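Local coordinates for protein AlyQ (Persicobacter sp. CCB-QB2, PDB 7D2A) that binds uronic acids, probably as parts of alginate, through a family 32 carbohydrate-binding module that also holds a calcium ion, at residues 35-40 / 123-128; 44-49 / 108-113. All blocks are in the same frame, centred on the assembly; numbering follows the deposited sequence.

Both interactions are antiparallel strand pairs with mostly buried residues, but they belong to different sheets of one beta-sandwich. Interaction 1 (35-40 / 123-128) carries polar and aromatic groups that meet the bound sugar, and its far end reaches calcium. Interaction 2 (44-49 / 108-113) touches neither ligand; one face holds charged and polar pairs, the other aliphatic and aromatic packing. The chain runs from strand 36-39 into 43-49 and from 110-118 into 123-133, so consecutive strands change sheet. Side chains of the two interactions meet between the sheets: Trp-36 CZ3 lies 3.6 Å from Ile-45 CG2, and Ile-126 CD1 lies 4.0 Å from Ile-113 CG2.

Interaction 1 (35-40 / 123-128); sequences RWSANG and WNSITE. With CA (calcium ion), chain C; MAW (4-deoxy-alpha-L-erythro-hex-4-enopyranuronic acid), chain B.
Trp-123 and Asn-39 face each other as a non-hydrogen-bonded pair where strands 36-39 and 123-126 run antiparallel (171°) in this family 32 carbohydrate-binding module, a beta-sandwich of the F5/8 type C class. Asn-39 CB sits over the six-membered ring of Trp-123, 3.4 Å from its centroid, a CH-pi contact. The opposite ring face takes the unsaturated uronic acid, which lies over the sheet face of Ser-37, Ser-125 and Trp-123; its C4 comes 3.5 Å from Trp-123 CD2. An alanine here would probably leave that side of the sugar without its flat apolar support and open a gap beside Asn-39 CB. Asn-124 follows with CG beside its own backbone N (chi1 -50°), a turn that lets ND2 bridge the carbonyls of Ala-38 and Gly-40. Ala-38 O also accepts from Asn-124 N, on the other face of its carbonyl plane. Ser-125 OG accepts from Ser-37 OG at 2.7 Å. Ser-125 OG donates to sugar carboxylate O6B at 2.6 Å. Arg-35 NE donates to Ser-37 OG, while Arg-35 NH2 meets sugar O3 at 2.8 Å in a nearly straight bond (175°). Ile-126 exchanges two backbone bonds with Trp-36, and its CD1 abuts the indole edge. Thr-127 and Glu-128 form a classic bulge opposite Ala-61. Asn-26, Asp-29, Asn-31 and Thr-34 complete the calcium site, where Thr-127 O and Glu-128 OE2 each bind calcium at 2.4 Å.

Interaction 2 (44-49 / 108-113); sequences YITFDL and ARYIRI
Ile-45 with Ile-113 and Phe-47 with Ile-111 are the hydrogen-bonded pairs of an antiparallel ladder in the five-stranded sheet of the sandwich, its short axes at 161°. Each pair exchanges two backbone bonds; that from Phe-47 N to Ile-111 O measures 2.7 Å. One more, from Leu-49 N to Arg-109 O, extends the pairing to where Arg-109 and Tyr-110 form a classic bulge opposite Gly-77.

The charged and polar contacts gather on the face of Thr-46, Asp-48, Tyr-110 and Arg-112, whose members Arg-109 and Tyr-44 reach from the two ends. Arg-109 grips Asp-48 side-on: NE donates to OD1 at 2.8 Å and NH2 to OD2 at 3.1 Å, both on the syn side of the carboxylate. Two nitrogens on two oxygens hold the carboxylate and guanidinium nearly coplanar and would limit rotation of either. Asp-48 OD1 has a second donor, Gly-50 N, and the Tyr-110 ring runs alongside the carboxylate. At the other end Arg-112 NE donates to Thr-46 OG1 at 2.9 Å, with a weak second bond from NH2. The arginine chain runs extended to CD and bends there (chi3 -72°), which lays its guanidinium over the Tyr-44 ring, planes 16° apart. The off-centre cation-pi contact puts Arg-112 CZ 4.0 Å from the Tyr-44 centroid, and Arg-112 CD adds a CH-pi contact over the same ring.

Apolar packing occupies the face of Ile-45, Phe-47, Ile-111 and Ile-113. Ile-45 CG2 meets Ile-113 CB at 3.9 Å and Phe-47 CE2 meets Ile-113 CD1 at 4.0 Å; Leu-49 CD1 joins them at Ile-111 CD1, 3.8 Å away.

Strand 13-16 flanks 43-49, and strand 70-77 flanks 110-118. Strand 123-133 of the other sheet covers the apolar face, with Val-129 and Ile-131 on Phe-47, Ile-131 also on Ile-111, and Ile-126 on Ile-113.

Interaction 1 (35-40 / 123-128)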
loop_
_atom_site.group_PDB
_atom_site.type_symbol
_atom_site.label_atom_id
_atom_site.label_comp_id
_atom_site.label_asym_id
_atom_site.label_seq_id
_atom_site.Cartn_x
_atom_site.Cartn_y
_atom_site.Cartn_z
ATOM N N ARG A 35 8.745 8.658 1.771
ATOM C CA ARG A 35 7.323 8.326 1.602
ATOM C C ARG A 35 6.876 8.575 0.167
ATOM O O ARG A 35 7.496 9.362 -0.579
ATOM C CB ARG A 35 6.423 9.162 2.517
ATOM C CG ARG A 35 6.387 10.639 2.184
ATOM C CD ARG A 35 5.660 11.436 3.235
ATOM N NE ARG A 35 5.554 12.845 2.889
ATOM C CZ ARG A 35 6.402 13.800 3.291
ATOM N NH1 ARG A 35 7.463 13.513 4.046
ATOM N NH2 ARG A 35 6.163 15.061 2.962
ATOM N N TRP A 36 5.747 7.953 -0.178
ATOM C CA TRP A 36 4.887 8.436 -1.278
ATOM C C TRP A 36 3.773 9.268 -0.658
ATOM O O TRP A 36 3.201 8.837 0.386
ATOM C CB TRP A 36 4.264 7.223 -1.980
ATOM C CG TRP A 36 3.096 7.579 -2.846
ATOM C CD1 TRP A 36 3.105 8.291 -3.993
ATOM C CD2 TRP A 36 1.723 7.231 -2.614
ATOM N NE1 TRP A 36 1.855 8.419 -4.522
ATOM C CE2 TRP A 36 0.977 7.768 -3.690
ATOM C CE3 TRP A 36 1.054 6.506 -1.626
ATOM C CZ2 TRP A 36 -0.411 7.579 -3.821
ATOM C CZ3 TRP A 36 -0.314 6.382 -1.711
ATOM C CH2 TRP A 36 -1.037 6.879 -2.817
ATOM N N SER A 37 3.457 10.416 -1.242
ATOM C CA SER A 37 2.326 11.250 -0.808
ATOM C C SER A 37 1.489 11.613 -2.021
ATOM O O SER A 37 2.043 12.111 -3.010
ATOM C CB SER A 37 2.766 12.479 -0.068
ATOM O OG SER A 37 3.440 12.189 1.151
ATOM N N ALA A 38 0.190 11.541 -1.846
ATOM C CA ALA A 38 -0.793 12.052 -2.822
ATOM C C ALA A 38 -1.995 12.537 -2.045
ATOM O O ALA A 38 -2.506 11.830 -1.169
ATOM C CB ALA A 38 -1.145 10.985 -3.845
ATOM N N ASN A 39 -2.511 13.689 -2.451
ATOM C CA ASN A 39 -3.565 14.361 -1.689
ATOM C C ASN A 39 -4.924 13.989 -2.267
ATOM O O ASN A 39 -5.088 14.044 -3.515
ATOM C CB ASN A 39 -3.365 15.870 -1.678
ATOM C CG ASN A 39 -4.252 16.546 -0.654
ATOM O OD1 ASN A 39 -4.721 15.957 0.324
ATOM N ND2 ASN A 39 -4.503 17.819 -0.909
ATOM N N GLY A 40 -5.840 13.620 -1.377
ATOM C CA GLY A 40 -7.251 13.445 -1.727
ATOM C C GLY A 40 -7.733 12.023 -1.624
ATOM O O GLY A 40 -7.000 11.060 -1.930
ATOM N N TRP A 123 -4.480 13.889 3.053
ATOM C CA TRP A 123 -3.309 13.265 2.394
ATOM C C TRP A 123 -3.307 11.742 2.589
ATOM O O TRP A 123 -3.831 11.185 3.571
ATOM C CB TRP A 123 -1.977 13.851 2.858
ATOM C CG TRP A 123 -1.764 15.215 2.292
ATOM C CD1 TRP A 123 -2.219 16.424 2.761
ATOM C CD2 TRP A 123 -1.059 15.472 1.085
ATOM N NE1 TRP A 123 -1.796 17.416 1.907
ATOM C CE2 TRP A 123 -1.097 16.866 0.865
ATOM C CE3 TRP A 123 -0.352 14.663 0.185
ATOM C CZ2 TRP A 123 -0.481 17.458 -0.228
ATOM C CZ3 TRP A 123 0.265 15.261 -0.876
ATOM C CH2 TRP A 123 0.226 16.652 -1.083
ATOM N N ASN A 124 -2.683 11.083 1.637
ATOM C CA ASN A 124 -2.346 9.644 1.725
ATOM C C ASN A 124 -0.834 9.552 1.620
ATOM O O ASN A 124 -0.251 9.891 0.588
ATOM C CB ASN A 124 -2.973 8.851 0.589
ATOM C CG ASN A 124 -4.440 9.161 0.467
ATOM O OD1 ASN A 124 -5.208 8.657 1.280
ATOM N ND2 ASN A 124 -4.791 10.026 -0.500
ATOM N N SER A 125 -0.208 9.128 2.731
ATOM C CA SER A 125 1.263 9.134 2.794
ATOM C C SER A 125 1.735 7.818 3.410
ATOM O O SER A 125 1.449 7.553 4.586
ATOM C CB SER A 125 1.743 10.348 3.616
ATOM O OG SER A 125 1.411 11.562 2.886
ATOM N N ILE A 126 2.494 7.064 2.646
ATOM C CA ILE A 126 2.940 5.695 2.965
ATOM C C ILE A 126 4.457 5.678 2.906
ATOM O O ILE A 126 5.007 6.072 1.871
ATOM C CB ILE A 126 2.278 4.644 2.053
ATOM C CG1 ILE A 126 0.741 4.727 2.182
ATOM C CG2 ILE A 126 2.833 3.276 2.370
ATOM C CD1 ILE A 126 0.002 3.802 1.230
ATOM N N THR A 127 5.123 5.187 3.983
ATOM C CA THR A 127 6.593 5.171 3.967
ATOM C C THR A 127 7.168 3.876 3.400
ATOM O O THR A 127 8.235 3.923 2.749
ATOM C CB THR A 127 7.130 5.445 5.373
ATOM O OG1 THR A 127 6.670 4.390 6.208
ATOM C CG2 THR A 127 6.692 6.781 5.914
ATOM N N GLU A 128 6.516 2.745 3.591
ATOM C CA GLU A 128 7.041 1.434 3.146
ATOM C C GLU A 128 5.874 0.526 2.833
ATOM O O GLU A 128 4.888 0.572 3.634
ATOM C CB GLU A 128 7.939 0.833 4.229
ATOM C CG GLU A 128 9.307 1.501 4.339
ATOM C CD GLU A 128 10.150 1.293 3.090
ATOM O OE1 GLU A 128 10.509 0.101 2.834
ATOM O OE2 GLU A 128 10.501 2.273 2.358
HETATM CA CA CA C . 10.422 4.634 2.217
HETATM C C1 MAW B . 1.530 17.660 3.354
HETATM C C2 MAW B . 2.790 17.411 2.626
HETATM O O2 MAW B . 3.968 17.392 3.483
HETATM C C3 MAW B . 2.613 16.043 1.912
HETATM O O3 MAW B . 3.852 15.544 1.446
HETATM C C4 MAW B . 1.963 15.049 2.887
HETATM C C5 MAW B . 1.480 15.391 4.057
HETATM O O5 MAW B . 1.474 16.779 4.488
HETATM C C6 MAW B . 0.863 14.491 4.987
HETATM O O6A MAW B . 0.389 14.989 6.057
HETATM O O6B MAW B . 0.741 13.234 4.727
#

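Interaction 2 (44-49 / 108-113)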
loop_
_atom_site.group_PDB
_atom_site.type_symbol
_atom_site.label_atom_id
_atom_site.label_comp_id
_atom_site.label_asym_id
_atom_site.label_seq_id
_atom_site.Cartn_x
_atom_site.Cartn_y
_atom_site.Cartn_z
ATOM N N TYR A 44 -4.327 6.457 -5.332
ATOM C CA TYR A 44 -3.876 5.052 -5.175
ATOM C C TYR A 44 -2.472 4.852 -5.672
ATOM O O TYR A 44 -1.930 5.656 -6.429
ATOM C CB TYR A 44 -4.833 4.110 -5.895
ATOM C CG TYR A 44 -5.106 4.408 -7.337
ATOM C CD1 TYR A 44 -4.212 4.075 -8.328
ATOM C CD2 TYR A 44 -6.313 4.996 -7.703
ATOM C CE1 TYR A 44 -4.519 4.278 -9.667
ATOM C CE2 TYR A 44 -6.635 5.173 -9.038
ATOM C CZ TYR A 44 -5.737 4.826 -10.026
ATOM O OH TYR A 44 -6.047 5.077 -11.341
ATOM N N ILE A 45 -1.880 3.758 -5.198
ATOM C CA ILE A 45 -0.514 3.340 -5.541
ATOM C C ILE A 45 -0.554 1.862 -5.907
ATOM O O ILE A 45 -1.244 1.074 -5.203
ATOM C CB ILE A 45 0.466 3.646 -4.399
ATOM C CG1 ILE A 45 1.895 3.292 -4.781
ATOM C CG2 ILE A 45 0.009 3.057 -3.032
ATOM C CD1 ILE A 45 2.910 3.953 -3.833
ATOM N N THR A 46 0.091 1.489 -6.967
ATOM C CA THR A 46 -0.001 0.135 -7.547
ATOM C C THR A 46 1.370 -0.502 -7.598
ATOM O O THR A 46 2.296 0.038 -8.257
ATOM C CB THR A 46 -0.650 0.133 -8.939
ATOM O OG1 THR A 46 -1.842 0.925 -8.864
ATOM C CG2 THR A 46 -0.965 -1.288 -9.360
ATOM N N PHE A 47 1.513 -1.660 -6.970
ATOM C CA PHE A 47 2.752 -2.447 -6.863
ATOM C C PHE A 47 2.697 -3.597 -7.837
ATOM O O PHE A 47 1.666 -4.286 -7.901
ATOM C CB PHE A 47 2.909 -2.983 -5.444
ATOM C CG PHE A 47 2.868 -1.870 -4.463
ATOM C CD1 PHE A 47 4.004 -1.108 -4.196
ATOM C CD2 PHE A 47 1.683 -1.496 -3.874
ATOM C CE1 PHE A 47 3.907 -0.028 -3.339
ATOM C CE2 PHE A 47 1.604 -0.406 -3.013
ATOM C CZ PHE A 47 2.720 0.329 -2.780
ATOM N N ASP A 48 3.769 -3.792 -8.606
ATOM C CA ASP A 48 3.872 -4.847 -9.629
ATOM C C ASP A 48 4.850 -5.909 -9.112
ATOM O O ASP A 48 6.031 -5.562 -8.900
ATOM C CB ASP A 48 4.333 -4.221 -10.935
ATOM C CG ASP A 48 4.401 -5.153 -12.115
ATOM O OD1 ASP A 48 4.115 -6.369 -11.966
ATOM O OD2 ASP A 48 4.679 -4.617 -13.195
ATOM N N LEU A 49 4.402 -7.166 -9.070
ATOM C CA LEU A 49 5.279 -8.281 -8.659
ATOM C C LEU A 49 6.029 -8.857 -9.854
ATOM O O LEU A 49 6.914 -9.769 -9.619
ATOM C CB LEU A 49 4.479 -9.368 -7.951
ATOM C CG LEU A 49 3.710 -8.924 -6.710
ATOM C CD1 LEU A 49 3.012 -10.124 -6.047
ATOM C CD2 LEU A 49 4.597 -8.202 -5.699
ATOM N N ALA A 108 -2.149 -12.827 -7.687
ATOM C CA ALA A 108 -2.105 -11.428 -8.152
ATOM C C ALA A 108 -0.718 -11.139 -8.704
ATOM O O ALA A 108 0.280 -11.591 -8.113
ATOM C CB ALA A 108 -2.423 -10.409 -7.072
ATOM N N ARG A 109 -0.681 -10.372 -9.768
ATOM C CA ARG A 109 0.549 -9.697 -10.221
ATOM C C ARG A 109 0.550 -8.291 -9.639
ATOM O O ARG A 109 1.646 -7.797 -9.305
ATOM C CB ARG A 109 0.654 -9.674 -11.748
ATOM C CG ARG A 109 1.758 -8.745 -12.221
ATOM C CD ARG A 109 2.044 -8.833 -13.698
ATOM N NE ARG A 109 3.062 -7.855 -14.034
ATOM C CZ ARG A 109 3.622 -7.718 -15.230
ATOM N NH1 ARG A 109 3.263 -8.496 -16.242
ATOM N NH2 ARG A 109 4.494 -6.745 -15.421
ATOM N N TYR A 110 -0.620 -7.629 -9.560
ATOM C CA TYR A 110 -0.716 -6.202 -9.156
ATOM C C TYR A 110 -1.471 -6.125 -7.841
ATOM O O TYR A 110 -2.546 -6.779 -7.671
ATOM C CB TYR A 110 -1.429 -5.376 -10.229
ATOM C CG TYR A 110 -0.698 -5.321 -11.537
ATOM C CD1 TYR A 110 0.329 -4.432 -11.771
ATOM C CD2 TYR A 110 -1.018 -6.199 -12.559
ATOM C CE1 TYR A 110 1.050 -4.434 -12.946
ATOM C CE2 TYR A 110 -0.345 -6.185 -13.767
ATOM C CZ TYR A 110 0.675 -5.282 -13.976
ATOM O OH TYR A 110 1.356 -5.254 -15.163
ATOM N N ILE A 111 -0.962 -5.286 -6.945
ATOM C CA ILE A 111 -1.572 -4.938 -5.648
ATOM C C ILE A 111 -1.695 -3.434 -5.602
ATOM O O ILE A 111 -0.681 -2.751 -5.794
ATOM C CB ILE A 111 -0.725 -5.451 -4.475
ATOM C CG1 ILE A 111 -0.651 -6.976 -4.386
ATOM C CG2 ILE A 111 -1.300 -4.878 -3.199
ATOM C CD1 ILE A 111 0.180 -7.707 -5.358
ATOM N N ARG A 112 -2.914 -2.949 -5.429
ATOM C CA ARG A 112 -3.168 -1.507 -5.380
ATOM C C ARG A 112 -3.667 -1.135 -3.999
ATOM O O ARG A 112 -4.650 -1.734 -3.518
ATOM C CB ARG A 112 -4.208 -1.132 -6.439
ATOM C CG ARG A 112 -4.612 0.336 -6.422
ATOM C CD ARG A 112 -5.469 0.630 -7.629
ATOM N NE ARG A 112 -4.706 0.641 -8.840
ATOM C CZ ARG A 112 -5.208 0.866 -10.055
ATOM N NH1 ARG A 112 -6.508 1.069 -10.200
ATOM N NH2 ARG A 112 -4.401 0.847 -11.111
ATOM N N ILE A 113 -3.092 -0.101 -3.381
ATOM C CA ILE A 113 -3.611 0.510 -2.157
ATOM C C ILE A 113 -4.300 1.803 -2.535
ATOM O O ILE A 113 -3.645 2.648 -3.095
ATOM C CB ILE A 113 -2.514 0.746 -1.096
ATOM C CG1 ILE A 113 -1.857 -0.580 -0.718
ATOM C CG2 ILE A 113 -3.107 1.498 0.057
ATOM C CD1 ILE A 113 -0.703 -0.429 0.234
#